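Local coordinates for protein SAM-dependent methyltransferase (Pyrococcus horikoshii, PDB 1WZN) that probably transfers methyl groups from S-adenosylmethionine to an acceptor substrate, and binds the product S-adenosylhomocysteine in a Rossmann-like methyltransferase fold, at residues A[25-28]-A[29-33]; A[113-116]-A[117-120]; A[122-125]-A[126-130]; A[175-179]-A[180-184]; A[234-237]-A[238-242]. All coordinates share one frame; numbering follows the deposited sequence.

Interaction 1 (A[25-28]-A[29-33]); sequences AEID and FVEEI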
# COMPACT_ATOMS: atom_id res chain seq x y z
N ALA A 25 19.30 -21.88 -18.67
CA ALA A 25 18.13 -22.62 -18.19
C ALA A 25 16.99 -22.46 -19.18
O ALA A 25 16.22 -23.40 -19.41
CB ALA A 25 17.70 -22.09 -16.81
N GLU A 26 16.88 -21.28 -19.78
CA GLU A 26 15.81 -21.04 -20.74
C GLU A 26 16.00 -21.84 -22.02
O GLU A 26 15.05 -22.39 -22.55
CB GLU A 26 15.71 -19.54 -21.08
CG GLU A 26 14.94 -18.75 -20.03
CD GLU A 26 14.60 -17.35 -20.47
OE1 GLU A 26 13.92 -16.64 -19.70
OE2 GLU A 26 15.01 -16.95 -21.59
N ILE A 27 17.23 -21.94 -22.51
CA ILE A 27 17.44 -22.71 -23.73
C ILE A 27 17.32 -24.21 -23.46
O ILE A 27 17.00 -24.98 -24.35
CB ILE A 27 18.78 -22.33 -24.39
CG1 ILE A 27 18.72 -20.86 -24.82
CG2 ILE A 27 19.04 -23.21 -25.61
CD1 ILE A 27 17.47 -20.49 -25.63
N ASP A 28 17.55 -24.62 -22.21
CA ASP A 28 17.38 -26.03 -21.85
C ASP A 28 15.90 -26.35 -22.08
O ASP A 28 15.55 -27.39 -22.62
CB ASP A 28 17.69 -26.28 -20.37
CG ASP A 28 19.17 -26.36 -20.07
OD1 ASP A 28 19.98 -26.40 -21.02
OD2 ASP A 28 19.52 -26.40 -18.86
N PHE A 29 15.04 -25.43 -21.64
CA PHE A 29 13.59 -25.60 -21.80
C PHE A 29 13.23 -25.59 -23.28
O PHE A 29 12.41 -26.39 -23.73
CB PHE A 29 12.83 -24.49 -21.06
CG PHE A 29 11.33 -24.58 -21.20
CD1 PHE A 29 10.66 -25.76 -20.91
CD2 PHE A 29 10.59 -23.48 -21.63
CE1 PHE A 29 9.27 -25.85 -21.04
CE2 PHE A 29 9.20 -23.55 -21.76
CZ PHE A 29 8.54 -24.74 -21.46
N VAL A 30 13.82 -24.66 -24.03
CA VAL A 30 13.56 -24.57 -25.46
C VAL A 30 13.92 -25.89 -26.15
O VAL A 30 13.17 -26.37 -27.00
CB VAL A 30 14.36 -23.41 -26.10
CG1 VAL A 30 14.26 -23.47 -27.63
CG2 VAL A 30 13.80 -22.08 -25.60
N GLU A 31 15.05 -26.49 -25.78
CA GLU A 31 15.44 -27.75 -26.41
C GLU A 31 14.48 -28.87 -26.04
O GLU A 31 14.28 -29.80 -26.83
CB GLU A 31 16.87 -28.16 -26.03
CG GLU A 31 17.95 -27.24 -26.56
CD GLU A 31 19.30 -27.92 -26.60
OE1 GLU A 31 19.63 -28.51 -27.65
OE2 GLU A 31 20.02 -27.87 -25.59
N GLU A 32 13.89 -28.81 -24.85
CA GLU A 32 12.93 -29.84 -24.47
C GLU A 32 11.71 -29.68 -25.38
O GLU A 32 11.11 -30.67 -25.79
CB GLU A 32 12.52 -29.71 -23.00
CG GLU A 32 11.41 -30.69 -22.63
CD GLU A 32 11.20 -30.81 -21.14
OE1 GLU A 32 10.95 -29.78 -20.48
OE2 GLU A 32 11.27 -31.95 -20.63
N ILE A 33 11.36 -28.44 -25.70
CA ILE A 33 10.22 -28.21 -26.58
C ILE A 33 10.55 -28.77 -27.97
O ILE A 33 9.72 -29.43 -28.59
CB ILE A 33 9.88 -26.70 -26.69
CG1 ILE A 33 9.39 -26.17 -25.34
CG2 ILE A 33 8.79 -26.48 -27.73
CD1 ILE A 33 9.11 -24.67 -25.34
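Ile27 and Val30 lie side by side on helix 23-36 and point the same way. The nearest atoms of the pair are CD1 of Ile27 and CG2 of Val30, at 4.0 Å. Ile27 bends at its second torsion (chi2 -50°), and this leaves CD1 beside Val30. The same CG2 of Val30 also sits 3.3 Å from the carbonyl O of Glu26, so this methyl has an apolar neighbour and a carbonyl neighbour. The base of the Glu31 side chain also lies against a carbonyl. Its CG lies 3.3 Å from Ile27 O, and its own N bonds to that O at 2.9 Å. Phe29 behaves differently. With CG anti to the backbone N (chi1 179°), its ring leads away from residues 25-28 and lies against the next turn of the helix. There CD1 of Ile33 stands 3.7 Å above one face of the Phe29 ring, toward its rim. The backbone joins each residue to the one four places on, as in any alpha helix; Val30 N to Glu26 O measures 3.0 Å. On another side of the helix two acids come near each other, with Asp28 OD1 4.8 Å from Glu31 OE2. Both form salt bridges to Arg62 NH1, which probably offsets their mutual repulsion. Ile27 packs on Pro55, Glu58 and Leu59 of helix 54-61. Val30 and Ile33 rest on Ile142 of strand 139-146, and the Phe29 ring meets Trp244 of strand 242-248 edge-to-face, so the helix packs against the central mixed sheet.

Interaction 2 (A[113-116]-A[117-120]); sequences FSTI and MYFD. With MG (magnesium ion), chain E; SAH (S-adenosyl-L-homocysteine), chain F.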
# COMPACT_ATOMS: atom_id res chain seq x y z
N PHE A 113 11.68 -13.06 -25.01
CA PHE A 113 11.55 -11.95 -24.08
C PHE A 113 10.44 -10.92 -24.28
O PHE A 113 10.70 -9.72 -24.46
CB PHE A 113 12.91 -11.25 -23.94
CG PHE A 113 13.06 -10.44 -22.67
CD1 PHE A 113 12.58 -10.93 -21.46
CD2 PHE A 113 13.69 -9.20 -22.69
CE1 PHE A 113 12.73 -10.19 -20.28
CE2 PHE A 113 13.84 -8.45 -21.51
CZ PHE A 113 13.35 -8.95 -20.31
N SER A 114 9.20 -11.40 -24.26
CA SER A 114 8.01 -10.55 -24.34
C SER A 114 7.81 -9.66 -25.55
O SER A 114 6.98 -8.75 -25.50
CB SER A 114 7.97 -9.66 -23.10
OG SER A 114 8.34 -10.40 -21.95
N THR A 115 8.52 -9.92 -26.64
CA THR A 115 8.37 -9.06 -27.80
C THR A 115 7.01 -9.05 -28.49
O THR A 115 6.70 -8.10 -29.21
CB THR A 115 9.48 -9.34 -28.83
OG1 THR A 115 10.75 -9.11 -28.19
CG2 THR A 115 9.37 -8.41 -30.03
N ILE A 116 6.16 -10.05 -28.28
CA ILE A 116 4.86 -9.99 -28.93
C ILE A 116 4.07 -8.78 -28.44
O ILE A 116 3.15 -8.33 -29.11
CB ILE A 116 3.97 -11.25 -28.70
CG1 ILE A 116 3.75 -11.48 -27.21
CG2 ILE A 116 4.60 -12.46 -29.38
CD1 ILE A 116 2.73 -12.58 -26.93
N MET A 117 4.45 -8.25 -27.28
CA MET A 117 3.75 -7.10 -26.71
C MET A 117 3.90 -5.83 -27.54
O MET A 117 3.13 -4.88 -27.36
CB MET A 117 4.22 -6.85 -25.28
CG MET A 117 3.78 -7.94 -24.30
SD MET A 117 4.28 -7.63 -22.59
CE MET A 117 3.14 -6.32 -22.13
N TYR A 118 4.87 -5.79 -28.44
CA TYR A 118 5.06 -4.61 -29.28
C TYR A 118 4.02 -4.56 -30.40
O TYR A 118 3.87 -3.54 -31.06
CB TYR A 118 6.46 -4.59 -29.90
CG TYR A 118 7.51 -3.99 -28.99
CD1 TYR A 118 7.68 -2.61 -28.91
CD2 TYR A 118 8.28 -4.80 -28.16
CE1 TYR A 118 8.59 -2.05 -28.01
CE2 TYR A 118 9.19 -4.25 -27.26
CZ TYR A 118 9.33 -2.88 -27.19
OH TYR A 118 10.20 -2.33 -26.27
N PHE A 119 3.29 -5.65 -30.58
CA PHE A 119 2.31 -5.74 -31.67
C PHE A 119 0.85 -5.78 -31.24
O PHE A 119 0.51 -6.51 -30.31
CB PHE A 119 2.62 -6.98 -32.50
CG PHE A 119 4.04 -7.06 -32.95
CD1 PHE A 119 4.51 -6.24 -33.96
CD2 PHE A 119 4.94 -7.92 -32.31
CE1 PHE A 119 5.86 -6.28 -34.34
CE2 PHE A 119 6.28 -7.96 -32.68
CZ PHE A 119 6.74 -7.14 -33.69
N ASP A 120 0.00 -5.00 -31.90
CA ASP A 120 -1.42 -5.01 -31.57
C ASP A 120 -2.04 -6.26 -32.20
O ASP A 120 -1.34 -7.02 -32.87
CB ASP A 120 -2.16 -3.73 -32.04
CG ASP A 120 -2.02 -3.46 -33.54
OD1 ASP A 120 -1.84 -4.40 -34.35
OD2 ASP A 120 -2.13 -2.27 -33.91
MG MG E . -3.01 -1.47 -35.96
N SAH F . 15.14 -11.40 -28.23
CA SAH F . 16.11 -10.48 -27.49
CB SAH F . 15.72 -9.03 -27.39
CG SAH F . 14.45 -8.61 -26.67
SD SAH F . 14.33 -6.77 -26.88
C SAH F . 16.32 -11.14 -26.05
O SAH F . 15.73 -12.19 -25.75
OXT SAH F . 17.13 -10.51 -25.26
C5' SAH F . 13.07 -6.55 -28.07
C4' SAH F . 13.68 -6.49 -29.56
O4' SAH F . 12.52 -6.27 -30.36
C3' SAH F . 14.58 -5.31 -29.86
O3' SAH F . 15.88 -5.75 -30.23
C2' SAH F . 13.79 -4.54 -31.00
O2' SAH F . 14.65 -3.88 -31.91
C1' SAH F . 12.95 -5.65 -31.61
N9 SAH F . 11.87 -5.31 -32.32
C8 SAH F . 10.72 -4.60 -32.00
N7 SAH F . 9.86 -4.46 -32.97
C5 SAH F . 10.47 -5.14 -34.06
C6 SAH F . 10.01 -5.35 -35.41
N6 SAH F . 8.84 -4.89 -35.88
N1 SAH F . 10.88 -6.07 -36.20
C2 SAH F . 12.07 -6.56 -35.76
N3 SAH F . 12.54 -6.38 -34.48
C4 SAH F . 11.69 -5.66 -33.69
O HOH W 1 -2.08 -3.08 -36.67
O HOH W 2 -4.94 -2.26 -35.76
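Ile116 and Met117 meet at the middle of a short 3-10 turn. CG1 of Ile116 sits between its backbone N and carbonyl carbon (chi1 58°), and this brings it within 3.3 Å of Met117 N. Met117 N bonds to Ser114 O at 3.1 Å. The Met117 side chain runs past that same carbonyl, with CB 3.4 Å from Ser114 O. Thr115 O takes the N-H of Tyr118 at 3.0 Å in a nearly straight bond (167°). The edge of the Tyr118 ring also faces Thr115 O. Phe119 N closes the next turn on Ile116 O. This turn follows strand 106-111 of the Rossmann-like sheet and lines the pocket for S-adenosylhomocysteine. Thr115 and Phe119 cross at an angle and both reach the ligand. Thr115 OG1 is 3.5 Å from its C5', and Phe119 CE1 is 3.6 Å from its N6, which lies at the ring edge. Tyr118 OH bonds to Tyr5 and Asp205. Asp120, just past the turn, is the N-cap of helix 121-134, its OD1 accepting the N-H of Asp123. Its other oxygen, OD2, binds the magnesium ion at 2.4 Å, and a water on that metal donates to OD1.

Interaction 3 (A[122-125]-A[126-130]); sequences EDLR and KLFSK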
# COMPACT_ATOMS: atom_id res chain seq x y z
N GLU A 122 -3.99 -6.90 -34.84
CA GLU A 122 -3.83 -7.05 -36.28
C GLU A 122 -2.40 -7.43 -36.68
O GLU A 122 -2.19 -8.32 -37.50
CB GLU A 122 -4.24 -5.74 -36.98
CG GLU A 122 -5.71 -5.32 -36.77
CD GLU A 122 -6.10 -5.13 -35.30
OE1 GLU A 122 -5.33 -4.47 -34.55
OE2 GLU A 122 -7.18 -5.61 -34.89
N ASP A 123 -1.42 -6.74 -36.10
CA ASP A 123 -0.02 -7.03 -36.41
C ASP A 123 0.40 -8.39 -35.86
O ASP A 123 1.25 -9.06 -36.44
CB ASP A 123 0.90 -5.93 -35.86
CG ASP A 123 0.86 -4.67 -36.70
OD1 ASP A 123 0.38 -4.74 -37.85
OD2 ASP A 123 1.33 -3.62 -36.23
N LEU A 124 -0.18 -8.80 -34.74
CA LEU A 124 0.17 -10.09 -34.16
C LEU A 124 -0.34 -11.20 -35.08
O LEU A 124 0.35 -12.21 -35.28
CB LEU A 124 -0.42 -10.23 -32.75
CG LEU A 124 0.15 -11.34 -31.86
CD1 LEU A 124 1.68 -11.22 -31.78
CD2 LEU A 124 -0.47 -11.25 -30.47
N ARG A 125 -1.53 -11.03 -35.65
CA ARG A 125 -2.06 -12.04 -36.56
C ARG A 125 -1.17 -12.11 -37.79
O ARG A 125 -0.90 -13.19 -38.31
CB ARG A 125 -3.49 -11.71 -37.00
CG ARG A 125 -4.55 -11.81 -35.92
CD ARG A 125 -5.94 -11.78 -36.54
NE ARG A 125 -6.99 -11.97 -35.54
CZ ARG A 125 -8.24 -12.31 -35.84
NH1 ARG A 125 -8.60 -12.50 -37.10
NH2 ARG A 125 -9.14 -12.46 -34.88
N LYS A 126 -0.71 -10.95 -38.25
CA LYS A 126 0.15 -10.88 -39.42
C LYS A 126 1.46 -11.60 -39.13
O LYS A 126 1.99 -12.32 -39.98
CB LYS A 126 0.44 -9.43 -39.80
CG LYS A 126 1.34 -9.29 -41.03
CD LYS A 126 1.54 -7.83 -41.42
CE LYS A 126 2.33 -7.73 -42.73
NZ LYS A 126 2.54 -6.31 -43.15
N LEU A 127 1.98 -11.39 -37.92
CA LEU A 127 3.23 -12.04 -37.51
C LEU A 127 3.09 -13.56 -37.49
O LEU A 127 3.92 -14.27 -38.06
CB LEU A 127 3.63 -11.56 -36.10
CG LEU A 127 4.85 -12.26 -35.48
CD1 LEU A 127 6.08 -12.02 -36.35
CD2 LEU A 127 5.08 -11.74 -34.07
N PHE A 128 2.05 -14.05 -36.83
CA PHE A 128 1.82 -15.49 -36.74
C PHE A 128 1.66 -16.10 -38.13
O PHE A 128 2.11 -17.22 -38.38
CB PHE A 128 0.57 -15.80 -35.90
CG PHE A 128 0.71 -15.48 -34.43
CD1 PHE A 128 1.96 -15.34 -33.84
CD2 PHE A 128 -0.42 -15.35 -33.64
CE1 PHE A 128 2.08 -15.07 -32.47
CE2 PHE A 128 -0.32 -15.09 -32.27
CZ PHE A 128 0.93 -14.95 -31.69
N SER A 129 1.01 -15.36 -39.02
CA SER A 129 0.80 -15.84 -40.38
C SER A 129 2.15 -15.98 -41.10
O SER A 129 2.39 -16.98 -41.79
CB SER A 129 -0.10 -14.87 -41.16
OG SER A 129 -0.43 -15.41 -42.42
N LYS A 130 3.01 -14.98 -40.95
CA LYS A 130 4.33 -15.01 -41.58
C LYS A 130 5.21 -16.10 -40.98
O LYS A 130 6.02 -16.72 -41.68
CB LYS A 130 5.03 -13.65 -41.44
CG LYS A 130 4.26 -12.47 -42.00
CD LYS A 130 4.14 -12.55 -43.51
CE LYS A 130 4.35 -11.18 -44.16
NZ LYS A 130 4.99 -11.30 -45.49
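Leu124 O accepts the N-H of Phe128, from one turn further along helix 121-134. The bond to Phe128 N is 2.9 Å long and nearly straight (171°). The same oxygen stands 3.4 Å above one face of the Phe128 ring, away from the ring centre, and CB of Leu127 approaches it as well. Phe128 carries CG beside its own backbone N (chi1 -68°), which turns the ring back toward the Leu124 carbonyl. The side chain of Leu124 meets this ring too. Its CG makes a CH-pi contact over the face, 4.1 Å from the centroid of the Phe128 ring and 29° off the normal. CD1 of Leu124 adds a second apolar neighbour, CD2 of Leu127, at 4.1 Å. The Phe128 ring is further packed by Tyr222 and by Leu218 and Ala219 of helix 212-219. Arg125 touches Leu218 as well, and also Leu217 of the second subunit. On another side of the helix Asp123 OD1 and Lys126 NZ are 5.9 Å apart, too far for a salt bridge. The contact is therefore held by backbone bonds and by dispersion between Leu124, Leu127 and Phe128, while charge attraction between Asp123 and Lys126 probably adds little.

Interaction 4 (A[175-179]-A[180-184]); sequences EVEPA and VQKLR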
# COMPACT_ATOMS: atom_id res chain seq x y z
N GLU A 175 1.97 3.09 -17.10
CA GLU A 175 0.66 3.73 -17.18
C GLU A 175 -0.17 2.77 -18.03
O GLU A 175 0.12 2.56 -19.21
CB GLU A 175 0.80 5.10 -17.84
CG GLU A 175 1.36 6.16 -16.89
CD GLU A 175 2.03 7.32 -17.60
OE1 GLU A 175 1.52 7.77 -18.64
OE2 GLU A 175 3.07 7.80 -17.09
N VAL A 176 -1.19 2.18 -17.41
CA VAL A 176 -2.04 1.21 -18.09
C VAL A 176 -3.42 1.74 -18.48
O VAL A 176 -4.03 2.52 -17.76
CB VAL A 176 -2.24 -0.03 -17.20
CG1 VAL A 176 -3.07 -1.08 -17.94
CG2 VAL A 176 -0.90 -0.60 -16.80
N GLU A 177 -3.87 1.30 -19.66
CA GLU A 177 -5.19 1.65 -20.18
C GLU A 177 -5.84 0.29 -20.43
O GLU A 177 -5.76 -0.26 -21.53
CB GLU A 177 -5.06 2.42 -21.50
CG GLU A 177 -4.26 3.71 -21.38
CD GLU A 177 -4.14 4.45 -22.69
OE1 GLU A 177 -3.74 3.82 -23.70
OE2 GLU A 177 -4.44 5.66 -22.72
N PRO A 178 -6.48 -0.27 -19.39
CA PRO A 178 -7.15 -1.57 -19.42
C PRO A 178 -8.17 -1.80 -20.53
O PRO A 178 -8.16 -2.85 -21.18
CB PRO A 178 -7.78 -1.67 -18.03
CG PRO A 178 -7.92 -0.30 -17.44
CD PRO A 178 -6.83 0.46 -18.16
N ALA A 179 -9.03 -0.82 -20.75
CA ALA A 179 -10.08 -0.92 -21.77
C ALA A 179 -9.54 -1.35 -23.13
O ALA A 179 -10.09 -2.26 -23.76
CB ALA A 179 -10.81 0.41 -21.89
N VAL A 180 -8.48 -0.68 -23.57
CA VAL A 180 -7.89 -0.98 -24.87
C VAL A 180 -6.68 -1.91 -24.77
O VAL A 180 -5.97 -2.13 -25.75
CB VAL A 180 -7.49 0.32 -25.60
CG1 VAL A 180 -8.75 1.12 -25.93
CG2 VAL A 180 -6.55 1.14 -24.74
N GLN A 181 -6.45 -2.45 -23.57
CA GLN A 181 -5.34 -3.37 -23.34
C GLN A 181 -3.99 -2.80 -23.80
O GLN A 181 -3.23 -3.46 -24.52
CB GLN A 181 -5.64 -4.70 -24.05
CG GLN A 181 -6.76 -5.50 -23.38
CD GLN A 181 -7.24 -6.66 -24.22
OE1 GLN A 181 -8.34 -6.62 -24.78
NE2 GLN A 181 -6.42 -7.69 -24.33
N LYS A 182 -3.71 -1.58 -23.38
CA LYS A 182 -2.47 -0.91 -23.73
C LYS A 182 -1.71 -0.60 -22.46
O LYS A 182 -2.30 -0.38 -21.40
CB LYS A 182 -2.75 0.40 -24.47
CG LYS A 182 -3.34 0.25 -25.87
CD LYS A 182 -2.32 -0.24 -26.88
CE LYS A 182 -2.87 -0.16 -28.30
NZ LYS A 182 -1.87 -0.60 -29.32
N LEU A 183 -0.39 -0.59 -22.56
CA LEU A 183 0.47 -0.29 -21.43
C LEU A 183 1.56 0.63 -21.94
O LEU A 183 2.10 0.43 -23.03
CB LEU A 183 1.08 -1.59 -20.87
CG LEU A 183 2.03 -1.52 -19.67
CD1 LEU A 183 2.09 -2.89 -19.00
CD2 LEU A 183 3.41 -1.07 -20.10
N ARG A 184 1.87 1.67 -21.18
CA ARG A 184 2.93 2.59 -21.55
C ARG A 184 4.08 2.25 -20.62
O ARG A 184 3.99 2.47 -19.41
CB ARG A 184 2.50 4.04 -21.34
CG ARG A 184 1.37 4.49 -22.25
CD ARG A 184 1.80 4.47 -23.70
NE ARG A 184 2.98 5.30 -23.94
CZ ARG A 184 3.47 5.57 -25.14
NH1 ARG A 184 2.89 5.08 -26.23
NH2 ARG A 184 4.55 6.34 -25.26
O HOH W 3 -9.46 -4.21 -25.65
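Glu175 and Arg184 exchange two backbone hydrogen bonds, and so do Glu177 and Lys182. Arg184 N to Glu175 O is 2.8 Å. Glu177 N meets Lys182 O at 2.9 Å. Between these pairs, Val176 and Leu183 form the non-hydrogen-bonded pair. In the turn, Gln181 N bonds to Pro178 O at 3.0 Å. The apolar contacts are few. CG2 of Val176 lies 4.2 Å from CG of Leu183, and both residues also touch Ile209. On the other face Glu177 crosses Val180, its CB 3.8 Å from Val180 CG2. Glu177 also crosses Lys182, with OE1 3.6 Å from Lys182 CB; this is a van der Waals contact of a carboxylate oxygen with a methylene, not a salt bridge. The Lys182 chain bends at chi2 (-73°) and its NZ bonds to Asn208, while Arg184 pairs with Asp204. Polar bonds at the tip are shared with water and with another chain. One water donates to Ala179 O and to Gln181 OE1, each at 2.8 Å. Gln181 OE1 also accepts the N-H of Arg213 of the second subunit, while its NE2 bonds to Glu214 and to Ile209 O of the same chain. Gln181 has a left-handed backbone and, together with Lys182, faces Glu177. The result is a beta hairpin of strands 166-177 and 182-192, closed by a type I turn with a G1 beta bulge.

Interaction 5 (A[234-237]-A[238-242]); sequences RELS and PNDMR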
# COMPACT_ATOMS: atom_id res chain seq x y z
N ARG A 234 6.88 -28.05 -19.45
CA ARG A 234 5.90 -28.32 -20.49
C ARG A 234 4.55 -28.63 -19.86
O ARG A 234 3.93 -29.68 -20.11
CB ARG A 234 6.37 -29.47 -21.39
CG ARG A 234 7.56 -29.07 -22.27
CD ARG A 234 7.98 -30.18 -23.23
NE ARG A 234 6.93 -30.55 -24.16
CZ ARG A 234 6.21 -31.67 -24.07
NH1 ARG A 234 6.44 -32.52 -23.08
NH2 ARG A 234 5.27 -31.94 -24.96
N GLU A 235 4.10 -27.71 -19.02
CA GLU A 235 2.82 -27.80 -18.33
C GLU A 235 2.46 -26.38 -17.91
O GLU A 235 3.29 -25.47 -17.99
CB GLU A 235 2.93 -28.72 -17.11
CG GLU A 235 3.99 -28.30 -16.10
CD GLU A 235 4.11 -29.28 -14.93
OE1 GLU A 235 4.37 -30.47 -15.17
OE2 GLU A 235 3.94 -28.85 -13.77
N LEU A 236 1.22 -26.18 -17.48
CA LEU A 236 0.77 -24.87 -17.05
C LEU A 236 0.15 -25.00 -15.67
O LEU A 236 -0.80 -25.75 -15.49
CB LEU A 236 -0.26 -24.29 -18.03
CG LEU A 236 -0.76 -22.87 -17.75
CD1 LEU A 236 0.37 -21.87 -17.94
CD2 LEU A 236 -1.92 -22.55 -18.69
N SER A 237 0.70 -24.28 -14.69
CA SER A 237 0.18 -24.32 -13.34
C SER A 237 -0.58 -23.03 -13.06
O SER A 237 -0.22 -21.97 -13.57
CB SER A 237 1.31 -24.50 -12.33
OG SER A 237 1.99 -25.73 -12.55
N PRO A 238 -1.64 -23.11 -12.25
CA PRO A 238 -2.49 -21.97 -11.88
C PRO A 238 -1.79 -20.65 -11.58
O PRO A 238 -2.21 -19.60 -12.05
CB PRO A 238 -3.25 -22.50 -10.66
CG PRO A 238 -3.46 -23.93 -11.02
CD PRO A 238 -2.09 -24.33 -11.56
N ASN A 239 -0.70 -20.71 -10.82
CA ASN A 239 0.00 -19.49 -10.45
C ASN A 239 1.24 -19.10 -11.26
O ASN A 239 1.96 -18.18 -10.86
CB ASN A 239 0.35 -19.55 -8.96
CG ASN A 239 -0.89 -19.73 -8.09
OD1 ASN A 239 -1.82 -18.93 -8.14
ND2 ASN A 239 -0.91 -20.80 -7.30
N ASP A 240 1.49 -19.76 -12.39
CA ASP A 240 2.64 -19.40 -13.21
C ASP A 240 2.53 -17.94 -13.62
O ASP A 240 1.42 -17.44 -13.85
CB ASP A 240 2.72 -20.27 -14.48
CG ASP A 240 3.00 -21.73 -14.18
OD1 ASP A 240 3.61 -22.03 -13.12
OD2 ASP A 240 2.64 -22.59 -15.01
N MET A 241 3.66 -17.24 -13.70
CA MET A 241 3.66 -15.83 -14.06
C MET A 241 4.32 -15.48 -15.40
O MET A 241 4.23 -14.34 -15.85
CB MET A 241 4.28 -14.99 -12.94
CG MET A 241 3.35 -14.79 -11.74
SD MET A 241 1.80 -13.94 -12.20
CE MET A 241 2.32 -12.22 -12.14
N ARG A 242 5.00 -16.44 -16.01
CA ARG A 242 5.59 -16.19 -17.33
C ARG A 242 5.07 -17.32 -18.21
O ARG A 242 5.05 -18.48 -17.80
CB ARG A 242 7.12 -16.20 -17.29
CG ARG A 242 7.73 -15.87 -18.66
CD ARG A 242 9.11 -15.25 -18.53
NE ARG A 242 10.08 -16.17 -17.96
CZ ARG A 242 11.00 -16.83 -18.67
NH1 ARG A 242 11.07 -16.67 -19.98
NH2 ARG A 242 11.85 -17.64 -18.05
O HOH W 4 4.28 -24.94 -14.98
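A type I beta turn from Ser237 to Asp240 lies in the loop between strands 225-230 and 242-248. Ser237 and Asp240 are joined in both directions. Asp240 N bonds to Ser237 O at 3.0 Å and closes the turn. In return, Ser237 N donates a hydrogen bond to Asp240 OD2 over a short 2.6 Å, with a nearly straight angle of 169°. The donor meets this oxygen from above the carboxylate plane, 51° out of it. Asp240 CG lies beside its own backbone N (chi1 -67°), which points the carboxylate back across the turn. The other oxygen, OD1, lies 3.5 Å from CB of Ser237. Leu236 crosses Asp240, bringing CD1 to 3.8 Å from OD2. A water 2.9 Å from Asp240 OD2 probably donates to it, and a weak bond links the same water to Ser237 OG. The turn also faces the second subunit. Leu236 packs on Ala179 of that subunit, Pro238 on its Glu177 and Met241 on its Pro178. Within the turn, Asp240 OD2 comes within 3.3 Å of Ser237 O, two acceptors that probably repel one another. The short bond from Ser237 N, helped by the water, probably makes up for this. The geometry fits a charged carboxylate whose rotation is probably limited by its bond to Ser237 N.

Interactions 2 and 3 follow one another along the chain: the pocket turn 113-120 runs into helix 121-134, and Ile116 CB packs 3.8 Å from Leu124 CD1. Phe113, Thr115 and Phe119 of interaction 2 line the S-adenosylhomocysteine pocket. Interaction 1 is close by, with the Glu26 side chain about 6 Å from that ligand. It also meets interaction 5, where Glu26 OE1 and Arg242 NH2 form a 2.8 Å salt bridge. Interaction 4 lies further out, yet its Lys182 side chain is about 7 Å from the magnesium ion. Interactions 4 and 5 have centres 24 Å apart within one chain, but the hairpin tip of one subunit packs on residues 236-241 of the other.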